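Local coordinates for metal-dependent phosphohydrolase, HDOD domain-containing (Geobacter sulfurreducens, PDB 3HC1), which is of unknown function but binds two iron(III) ions and belongs to the HD-type metal-dependent phosphohydrolases, so it may be a di-iron phosphohydrolase, at residues A[16-20]-A[196-200]; A[120-125]-A[299-305]; A[178-182]-A[248-252]; A[218-222]-A[265-269]. One frame throughout, in Å; residues are numbered along the deposited sequence.

Contact 1: residues A[16-20]-A[196-200]; sequences AREFM and VGFAL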
# COMPACT_ATOMS: atom_id res chain seq x y z
N ALA A 16 17.11 8.90 8.27
CA ALA A 16 15.94 9.14 7.42
C ALA A 16 15.51 10.62 7.50
O ALA A 16 15.28 11.25 6.44
CB ALA A 16 14.73 8.18 7.76
N ARG A 17 15.41 11.18 8.71
CA ARG A 17 15.01 12.62 8.78
C ARG A 17 16.02 13.53 8.12
O ARG A 17 15.64 14.39 7.33
CB ARG A 17 14.67 13.09 10.18
CG ARG A 17 13.39 12.45 10.68
CD ARG A 17 13.06 12.95 12.07
NE ARG A 17 14.21 12.80 12.97
CZ ARG A 17 14.43 11.79 13.81
NH1 ARG A 17 13.59 10.76 13.93
NH2 ARG A 17 15.52 11.81 14.56
N GLU A 18 17.31 13.26 8.30
CA GLU A 18 18.33 14.08 7.60
C GLU A 18 18.25 13.93 6.08
O GLU A 18 18.43 14.90 5.32
CB GLU A 18 19.74 13.68 8.04
CG GLU A 18 19.97 13.71 9.57
CD GLU A 18 20.12 15.13 10.15
OE1 GLU A 18 20.04 16.12 9.39
OE2 GLU A 18 20.32 15.24 11.38
N PHE A 19 17.97 12.71 5.62
CA PHE A 19 17.76 12.46 4.18
C PHE A 19 16.59 13.33 3.63
O PHE A 19 16.61 13.74 2.48
CB PHE A 19 17.43 10.96 3.97
CG PHE A 19 17.68 10.45 2.57
CD1 PHE A 19 18.98 10.17 2.14
CD2 PHE A 19 16.63 10.15 1.73
CE1 PHE A 19 19.23 9.64 0.86
CE2 PHE A 19 16.88 9.62 0.45
CZ PHE A 19 18.19 9.37 0.03
N MSE A 20 15.56 13.57 4.43
CA MSE A 20 14.47 14.43 3.94
C MSE A 20 14.79 15.97 4.05
O MSE A 20 14.40 16.75 3.18
CB MSE A 20 13.21 14.11 4.67
CG MSE A 20 12.64 12.84 4.21
SE MSE A 20 11.32 12.28 5.48
CE MSE A 20 10.18 13.57 5.55
N VAL A 196 12.35 6.34 5.98
CA VAL A 196 11.95 7.52 5.28
C VAL A 196 10.45 7.58 5.17
O VAL A 196 9.89 8.65 5.37
CB VAL A 196 12.60 7.61 3.85
CG1 VAL A 196 12.11 8.82 3.00
CG2 VAL A 196 14.12 7.72 4.02
N GLY A 197 9.80 6.47 4.83
CA GLY A 197 8.32 6.47 4.68
C GLY A 197 7.66 6.77 6.01
O GLY A 197 6.61 7.46 6.08
N PHE A 198 8.25 6.24 7.06
CA PHE A 198 7.72 6.50 8.45
C PHE A 198 7.81 8.00 8.78
O PHE A 198 6.81 8.61 9.19
CB PHE A 198 8.52 5.66 9.45
CG PHE A 198 8.13 5.85 10.87
CD1 PHE A 198 7.12 5.05 11.43
CD2 PHE A 198 8.77 6.82 11.64
CE1 PHE A 198 6.81 5.20 12.78
CE2 PHE A 198 8.42 7.01 12.99
CZ PHE A 198 7.43 6.20 13.54
N ALA A 199 8.98 8.58 8.54
CA ALA A 199 9.23 10.00 8.80
C ALA A 199 8.25 10.84 8.00
O ALA A 199 7.78 11.84 8.47
CB ALA A 199 10.65 10.40 8.39
N LEU A 200 7.97 10.43 6.77
CA LEU A 200 7.04 11.12 5.88
C LEU A 200 5.59 11.05 6.31
O LEU A 200 4.90 12.07 6.44
CB LEU A 200 7.21 10.66 4.40
CG LEU A 200 6.42 11.45 3.33
CD1 LEU A 200 6.73 12.95 3.29
CD2 LEU A 200 6.64 10.82 1.98
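Met20, a selenomethionine, reaches from helix 9-21 across the backbone of helix 193-203, meeting Val196, Ala199 and Leu200 in turn. This is helix-on-helix packing in an all-helical HDOD domain. The axes of the two short segments pass 9.0 Å apart and cross at -70°, a steep angle that gathers the contact round a few side chains. The chain of Met20 leaves its helix with CG anti to the carbonyl carbon (chi1 -74°), runs on nearly straight to SE and bends at the last torsion (chi3 58°), which turns CE onto the backbone of Leu200, with Met20 CE 4.0 Å from Leu200 CA. On the way SE rests against the methyl of Ala199, and Met20 CG lies 4.2 Å from Val196 CG1.

The two branches of Val196 are shared out between partners. CG1 serves Met20, while CG2 meets the methyl of Ala16. Val196 CG2 is also 4.2 Å from Phe19 CD2, the ring lying at a slant to the valine. Across the two segments the backbones are nearest at Ala16 and Val196, whose CA atoms are 4.8 Å apart. Phe158 of helix 154-162 touches both Met20 and Val196, so three helices share this packing, and segment 196-200 follows closely on His193, a ligand of one iron. Toward solvent, Arg17 lends only the aliphatic root of its side chain, while its guanidinium forms a salt bridge with Glu10. The methyl of Ala199 is approached from two directions about a right angle apart, its CB being 3.5 Å from Met20 SE and 4.1 Å from Arg17 CG.

Contact 2: residues A[120-125]-A[299-305]; sequences WAHSLG and VDELFLL. With FE (Fe (III) ion), chain C.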
# COMPACT_ATOMS: atom_id res chain seq x y z
N TRP A 120 3.34 2.47 -8.59
CA TRP A 120 1.91 2.45 -8.46
C TRP A 120 1.29 1.04 -8.54
O TRP A 120 0.52 0.63 -7.67
CB TRP A 120 1.27 3.39 -9.49
CG TRP A 120 -0.23 3.29 -9.56
CD1 TRP A 120 -0.99 2.79 -10.58
CD2 TRP A 120 -1.16 3.77 -8.57
NE1 TRP A 120 -2.33 2.91 -10.27
CE2 TRP A 120 -2.45 3.50 -9.03
CE3 TRP A 120 -1.00 4.36 -7.31
CZ2 TRP A 120 -3.60 3.81 -8.29
CZ3 TRP A 120 -2.12 4.67 -6.58
CH2 TRP A 120 -3.43 4.41 -7.09
N ALA A 121 1.64 0.31 -9.59
CA ALA A 121 1.09 -1.02 -9.81
C ALA A 121 1.38 -1.93 -8.61
O ALA A 121 0.51 -2.65 -8.11
CB ALA A 121 1.64 -1.66 -11.17
N HIS A 122 2.62 -1.89 -8.13
CA HIS A 122 3.01 -2.68 -6.96
C HIS A 122 2.22 -2.28 -5.69
O HIS A 122 1.78 -3.14 -4.90
CB HIS A 122 4.52 -2.49 -6.69
CG HIS A 122 4.97 -3.04 -5.37
ND1 HIS A 122 4.93 -4.39 -5.09
CD2 HIS A 122 5.40 -2.43 -4.25
CE1 HIS A 122 5.39 -4.58 -3.86
NE2 HIS A 122 5.66 -3.41 -3.32
N SER A 123 2.07 -0.97 -5.50
CA SER A 123 1.36 -0.43 -4.33
C SER A 123 -0.12 -0.77 -4.37
O SER A 123 -0.69 -1.23 -3.33
CB SER A 123 1.58 1.09 -4.21
OG SER A 123 2.97 1.38 -3.96
N LEU A 124 -0.75 -0.57 -5.53
CA LEU A 124 -2.15 -0.98 -5.73
C LEU A 124 -2.34 -2.49 -5.54
O LEU A 124 -3.33 -2.90 -4.94
CB LEU A 124 -2.66 -0.58 -7.12
CG LEU A 124 -4.16 -0.76 -7.41
CD1 LEU A 124 -5.03 -0.05 -6.32
CD2 LEU A 124 -4.45 -0.20 -8.81
N GLY A 125 -1.40 -3.29 -6.02
CA GLY A 125 -1.46 -4.75 -5.86
C GLY A 125 -1.41 -5.15 -4.39
O GLY A 125 -2.24 -5.91 -3.92
N VAL A 299 -4.97 -4.27 -11.96
CA VAL A 299 -4.02 -3.25 -11.52
C VAL A 299 -3.42 -2.47 -12.69
O VAL A 299 -3.43 -1.22 -12.69
CB VAL A 299 -2.89 -3.85 -10.65
CG1 VAL A 299 -1.78 -2.87 -10.47
CG2 VAL A 299 -3.44 -4.25 -9.30
N ASP A 300 -2.94 -3.18 -13.70
CA ASP A 300 -2.20 -2.55 -14.79
C ASP A 300 -3.09 -1.69 -15.62
O ASP A 300 -2.65 -0.72 -16.23
CB ASP A 300 -1.57 -3.60 -15.68
CG ASP A 300 -0.29 -4.20 -15.10
OD1 ASP A 300 0.24 -3.72 -14.05
OD2 ASP A 300 0.19 -5.16 -15.72
N GLU A 301 -4.37 -2.03 -15.65
CA GLU A 301 -5.26 -1.35 -16.55
C GLU A 301 -5.91 -0.10 -15.97
O GLU A 301 -6.33 0.76 -16.73
CB GLU A 301 -6.28 -2.34 -17.08
CG GLU A 301 -5.65 -3.28 -18.13
CD GLU A 301 -6.28 -4.68 -18.15
OE1 GLU A 301 -7.51 -4.81 -17.94
OE2 GLU A 301 -5.52 -5.65 -18.38
N LEU A 302 -5.93 0.05 -14.64
CA LEU A 302 -6.86 1.01 -14.02
C LEU A 302 -6.54 2.45 -14.38
O LEU A 302 -7.38 3.16 -14.95
CB LEU A 302 -6.89 0.87 -12.51
CG LEU A 302 -7.73 1.93 -11.79
CD1 LEU A 302 -9.21 1.70 -12.07
CD2 LEU A 302 -7.43 1.92 -10.32
N PHE A 303 -5.35 2.89 -13.97
CA PHE A 303 -4.82 4.17 -14.37
C PHE A 303 -3.51 3.83 -15.05
O PHE A 303 -2.77 2.90 -14.61
CB PHE A 303 -4.56 5.10 -13.17
CG PHE A 303 -5.79 5.48 -12.36
CD1 PHE A 303 -6.87 6.13 -12.94
CD2 PHE A 303 -5.84 5.22 -10.97
CE1 PHE A 303 -7.99 6.48 -12.19
CE2 PHE A 303 -6.94 5.57 -10.21
CZ PHE A 303 -8.02 6.21 -10.82
N LEU A 304 -3.23 4.59 -16.11
CA LEU A 304 -1.99 4.54 -16.87
C LEU A 304 -1.08 5.66 -16.38
O LEU A 304 -1.38 6.84 -16.65
CB LEU A 304 -2.33 4.76 -18.37
N LEU A 305 0.00 5.35 -15.66
CA LEU A 305 0.91 6.40 -15.15
C LEU A 305 2.19 6.53 -15.99
O LEU A 305 2.43 5.48 -16.61
CB LEU A 305 1.34 6.12 -13.72
CG LEU A 305 0.36 5.80 -12.60
CD1 LEU A 305 0.98 6.44 -11.33
CD2 LEU A 305 -1.03 6.32 -12.84
OXT LEU A 305 2.96 7.56 -16.02
FE FE C . 6.71 -3.11 -1.39
O HOH W 1 -3.64 1.56 -12.61
O HOH W 2 7.69 -3.23 0.33
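Val299 fits against helix 116-136 between Ala121 and Gly125, and here the packing is dense. CG1 of Val299 stands 3.3 Å from the carbonyl O of Ala121 and also meets the Ala121 methyl, while Val299 CG2 faces the backbone of Gly125, 4.0 Å from Gly125 N. With CG1 anti to the backbone N (chi1 167°), CG1 is set toward Ala121 and CG2 toward Gly125. Leu124 slides past Val299 in the opposite direction, CG to CG2, and sends CD2 across to CD2 of Leu302, the two leucines meeting at about a right angle.

Helix 281-302 ends here, and the last residues of the chain run on along the helix that carries the first histidine of the HD-type metal site. His122 points away from the C-terminal residues and binds an iron ion through NE2 at 2.2 Å, together with His152, Asp153, Asp238, Glu249 and a water. On the other side of the helix, Leu305 packs crosswise on Trp120: Leu305 CD1 lies 3.6 Å from Trp120 CB, and CD2 sits over one face of the indole. The terminal carboxylate of Leu305 pairs with Arg116.

Between Trp120 and the helix end a water takes the place of direct contact. It accepts from Trp120 NE1, in the plane of the indole at 3.0 Å, and from the backbone N of Phe303, and donates to the carbonyl O of Val299. Phe303 offers the edge of its ring to Trp120, and Phe303 CD2 is 3.8 Å from Trp120 CZ2. On the solvent side, exposed Asp300 brings OD1 to 3.8 Å from Ala121 CB.

Contact 3: residues A[178-182]-A[248-252]; sequences KITFG and FEGHK. With FE (Fe (III) ion), chain C; FE (Fe (III) ion), chain B.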
# COMPACT_ATOMS: atom_id res chain seq x y z
N LYS A 178 22.37 -7.85 -7.48
CA LYS A 178 21.19 -8.67 -7.22
C LYS A 178 20.81 -8.74 -5.71
O LYS A 178 20.51 -9.82 -5.21
CB LYS A 178 21.44 -10.08 -7.80
CG LYS A 178 22.08 -10.07 -9.21
CD LYS A 178 21.13 -9.47 -10.24
CE LYS A 178 21.82 -9.19 -11.56
NZ LYS A 178 20.85 -8.53 -12.49
N ILE A 179 20.88 -7.61 -5.01
CA ILE A 179 20.40 -7.51 -3.62
C ILE A 179 19.05 -6.79 -3.68
O ILE A 179 18.68 -6.32 -4.78
CB ILE A 179 21.41 -6.78 -2.69
CG1 ILE A 179 21.57 -5.30 -3.05
CG2 ILE A 179 22.78 -7.47 -2.80
CD1 ILE A 179 22.62 -4.59 -2.19
N THR A 180 18.34 -6.72 -2.56
CA THR A 180 17.03 -6.04 -2.49
C THR A 180 17.24 -4.52 -2.43
O THR A 180 18.31 -4.02 -2.08
CB THR A 180 16.12 -6.46 -1.32
OG1 THR A 180 16.66 -6.00 -0.08
CG2 THR A 180 15.83 -7.97 -1.27
N PHE A 181 16.20 -3.80 -2.78
CA PHE A 181 16.26 -2.34 -2.73
C PHE A 181 16.53 -1.91 -1.31
O PHE A 181 17.34 -1.04 -1.09
CB PHE A 181 14.96 -1.75 -3.25
CG PHE A 181 15.01 -1.43 -4.73
CD1 PHE A 181 15.05 -2.44 -5.68
CD2 PHE A 181 14.97 -0.11 -5.15
CE1 PHE A 181 15.08 -2.15 -7.04
CE2 PHE A 181 15.01 0.19 -6.51
CZ PHE A 181 15.04 -0.82 -7.45
N GLY A 182 15.86 -2.54 -0.35
CA GLY A 182 16.06 -2.21 1.04
C GLY A 182 17.53 -2.40 1.47
O GLY A 182 18.05 -1.59 2.25
N PHE A 248 9.02 -4.87 -7.53
CA PHE A 248 10.30 -4.40 -8.09
C PHE A 248 11.42 -4.44 -7.09
O PHE A 248 12.54 -4.15 -7.44
CB PHE A 248 10.15 -2.93 -8.59
CG PHE A 248 9.84 -1.93 -7.48
CD1 PHE A 248 8.56 -1.79 -7.02
CD2 PHE A 248 10.87 -1.20 -6.86
CE1 PHE A 248 8.26 -0.91 -5.94
CE2 PHE A 248 10.60 -0.33 -5.80
CZ PHE A 248 9.29 -0.18 -5.34
N GLU A 249 11.12 -4.66 -5.80
CA GLU A 249 12.11 -4.42 -4.78
C GLU A 249 13.10 -5.56 -4.65
O GLU A 249 14.09 -5.42 -3.98
CB GLU A 249 11.42 -4.15 -3.42
CG GLU A 249 10.62 -2.85 -3.42
CD GLU A 249 9.61 -2.86 -2.33
OE1 GLU A 249 8.61 -3.55 -2.50
OE2 GLU A 249 9.84 -2.22 -1.30
N GLY A 250 12.83 -6.70 -5.28
CA GLY A 250 13.76 -7.83 -5.30
C GLY A 250 13.62 -8.75 -4.10
O GLY A 250 12.91 -8.45 -3.14
N HIS A 251 14.27 -9.91 -4.17
CA HIS A 251 14.07 -10.96 -3.14
C HIS A 251 15.17 -11.94 -3.28
O HIS A 251 15.59 -12.25 -4.37
CB HIS A 251 12.72 -11.67 -3.36
CG HIS A 251 12.24 -12.46 -2.17
ND1 HIS A 251 12.82 -13.66 -1.79
CD2 HIS A 251 11.19 -12.26 -1.33
CE1 HIS A 251 12.19 -14.12 -0.72
NE2 HIS A 251 11.21 -13.29 -0.42
N LYS A 252 15.64 -12.45 -2.15
CA LYS A 252 16.61 -13.53 -2.17
C LYS A 252 16.01 -14.78 -2.78
O LYS A 252 14.79 -14.95 -2.79
CB LYS A 252 17.17 -13.81 -0.77
CG LYS A 252 16.22 -14.50 0.21
CD LYS A 252 16.73 -14.36 1.65
CE LYS A 252 16.03 -15.32 2.62
NZ LYS A 252 14.57 -15.45 2.34
FE FE C . 6.71 -3.11 -1.39
FE FE B . 8.93 -1.86 0.72
O HOH W 2 7.69 -3.23 0.33
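Phe181 and Phe248 meet in a T-shaped pair, with the edge of Phe248 directed at the face of Phe181. The ring planes stand at 82° and the centroids 5.5 Å apart, CD2 of Phe248 lying over the middle of the Phe181 ring. An unusual first torsion (chi1 -93°) carries the Phe181 ring along the backbone of the other segment, where Phe181 CE1 comes 3.3 Å from the carbonyl O of Phe248.

Thr180 takes the N-cap position of helix 181-189, its hydroxyl capping a backbone N farther along. That leaves Thr180 CG2 anti to the carbonyl carbon, where it rests on the peptide after Gly250, 3.5 Å from Gly250 O. The backbone N of Phe181, in the first turn of the helix, donates a nearly straight bond (2.9 Å, 164°) to the carbonyl O of Glu249, in the plane of that carbonyl. Gly250 follows with positive phi and lies close against Thr180.

The chain of Glu249 is extended beyond CG and passes over one face of the Phe248 ring before dividing its carboxylate between two iron ions: OE1 binds the iron held by His122 and OE2 the other, each at 2.2 Å, with a water also joining the metals. Asp153, His193, His217 and His218 complete the second site. Both carboxylate oxygens of Glu249 are thus taken up by metal, while its main-chain O accepts from Phe181 N, a bond that probably steadies the backbone of this bridging residue.

Contact 4: residues A[218-222]-A[265-269]; sequences HDIEA and PSWGV. With FE (Fe (III) ion), chain B.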
# COMPACT_ATOMS: atom_id res chain seq x y z
N HIS A 218 8.92 -4.83 5.90
CA HIS A 218 9.94 -5.81 5.45
C HIS A 218 10.39 -6.77 6.54
O HIS A 218 11.17 -7.65 6.26
CB HIS A 218 11.15 -5.12 4.77
CG HIS A 218 10.83 -4.53 3.43
ND1 HIS A 218 10.70 -5.31 2.30
CD2 HIS A 218 10.58 -3.25 3.03
CE1 HIS A 218 10.34 -4.55 1.28
NE2 HIS A 218 10.29 -3.29 1.68
N ASP A 219 9.90 -6.64 7.78
CA ASP A 219 10.11 -7.66 8.79
C ASP A 219 9.07 -7.61 9.88
O ASP A 219 9.22 -6.90 10.87
CB ASP A 219 11.48 -7.57 9.41
CG ASP A 219 11.81 -8.77 10.32
OD1 ASP A 219 11.06 -9.81 10.37
OD2 ASP A 219 12.83 -8.64 10.99
N ILE A 220 8.00 -8.35 9.67
CA ILE A 220 6.86 -8.40 10.61
C ILE A 220 7.32 -8.76 12.03
O ILE A 220 6.73 -8.32 13.00
CB ILE A 220 5.75 -9.33 10.08
CG1 ILE A 220 4.48 -9.24 10.95
CG2 ILE A 220 6.25 -10.78 9.97
CD1 ILE A 220 3.94 -7.80 11.14
N GLU A 221 8.41 -9.53 12.14
CA GLU A 221 8.88 -10.01 13.42
C GLU A 221 9.46 -8.91 14.29
O GLU A 221 9.56 -9.09 15.51
CB GLU A 221 9.84 -11.22 13.27
CG GLU A 221 9.15 -12.37 12.46
CD GLU A 221 9.89 -13.69 12.47
OE1 GLU A 221 10.94 -13.79 11.81
OE2 GLU A 221 9.40 -14.63 13.12
N ALA A 222 9.76 -7.76 13.69
CA ALA A 222 10.18 -6.53 14.43
C ALA A 222 9.06 -5.71 15.12
O ALA A 222 9.37 -4.85 15.91
CB ALA A 222 10.97 -5.57 13.50
N PRO A 265 5.63 -15.89 8.43
CA PRO A 265 5.39 -15.54 9.83
C PRO A 265 4.15 -14.67 10.10
O PRO A 265 3.67 -14.62 11.24
CB PRO A 265 6.67 -14.79 10.24
CG PRO A 265 7.38 -14.48 9.00
CD PRO A 265 7.00 -15.52 8.01
N SER A 266 3.63 -14.01 9.07
CA SER A 266 2.46 -13.17 9.24
C SER A 266 1.24 -13.98 9.68
O SER A 266 0.41 -13.45 10.37
CB SER A 266 2.11 -12.41 7.97
OG SER A 266 2.99 -11.36 7.74
N TRP A 267 1.15 -15.24 9.26
CA TRP A 267 -0.03 -16.04 9.56
C TRP A 267 -0.18 -16.22 11.06
O TRP A 267 -1.25 -16.01 11.57
CB TRP A 267 -0.04 -17.40 8.83
CG TRP A 267 -0.04 -17.27 7.40
CD1 TRP A 267 0.91 -17.72 6.54
CD2 TRP A 267 -1.02 -16.58 6.61
NE1 TRP A 267 0.57 -17.38 5.25
CE2 TRP A 267 -0.61 -16.69 5.27
CE3 TRP A 267 -2.24 -15.96 6.90
CZ2 TRP A 267 -1.37 -16.15 4.20
CZ3 TRP A 267 -2.97 -15.40 5.87
CH2 TRP A 267 -2.54 -15.50 4.53
N GLY A 268 0.90 -16.57 11.76
CA GLY A 268 0.91 -16.59 13.21
C GLY A 268 0.61 -15.24 13.88
O GLY A 268 -0.08 -15.18 14.91
N VAL A 269 1.07 -14.15 13.28
CA VAL A 269 0.86 -12.82 13.87
C VAL A 269 -0.62 -12.45 13.80
O VAL A 269 -1.22 -11.93 14.79
CB VAL A 269 1.82 -11.78 13.22
CG1 VAL A 269 1.46 -10.34 13.63
CG2 VAL A 269 3.26 -12.13 13.66
FE FE B . 8.93 -1.86 0.72
O HOH W 2 7.69 -3.23 0.33
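Ile220 opens a short 3-10 segment, 220-222, that faces the first turn of helix 266-273; the nearest CA atoms across the contact, those of Ile220 and Ser266, are 6.6 Å apart, so side chains bridge the gap. Within the loop, the backbone N of Ala222 bonds to the carbonyl O of Asp219. The carboxylate of Asp219 reaches on along the chain in an Asx turn, OD1 of Asp219 accepting from N of Glu221 at 3.2 Å, with the donor well above the carboxylate plane.

Ile220 carries most of the contact. Its CG1 is anti to the backbone N (chi1 -172°), and the side chains of Ile220 and Val269 reach toward each other tip to tip, nearest at Ile220 CG1 and Val269 CG2, 4.1 Å apart. Ile220 CG2 slides past the ring of Pro265, 4.0 Å from Pro265 CG, and passes close to Ser266 OG, whose hydrogen bond goes to the carbonyl O of Ala232. Ala232 belongs to helix 229-243, which also touches Ile220 and Val269, so the loop, this helix and helix 266-273 close round one apolar patch.

The same loop begins in the di-iron centre of the HD-type site: His218 NE2 binds one iron at 2.2 Å, and that iron also holds the water shared with the second. Ile220 follows two residues later, so the chain passes from metal ligand to apolar packing within a few residues. On the solvent side the extended side chain of Glu221 crosses Pro265 at about a right angle, Glu221 OE2 coming to 4.0 Å from Pro265 CB.

Overall arrangement
Contacts 2, 3 and 4 all lead to the di-iron centre, each contributing a ligand: His122 to one iron, His218 to the other, and Glu249 to both. Contacts 3 and 4 meet at the second iron, contacts 2 and 3 at the first, where His122 also packs against Phe248. Contact 1 donates no ligand, but its helix 193-203 begins at His193. Contact 4 is buried, the others partly buried; the centre of contact 2 lies about 11 Å from the centre of the chain, against 17 to 18 Å for the rest. Contacts 1 and 4 are largely apolar, contact 2 adds a bridging water, and contact 3 alone has a direct hydrogen bond between its segments.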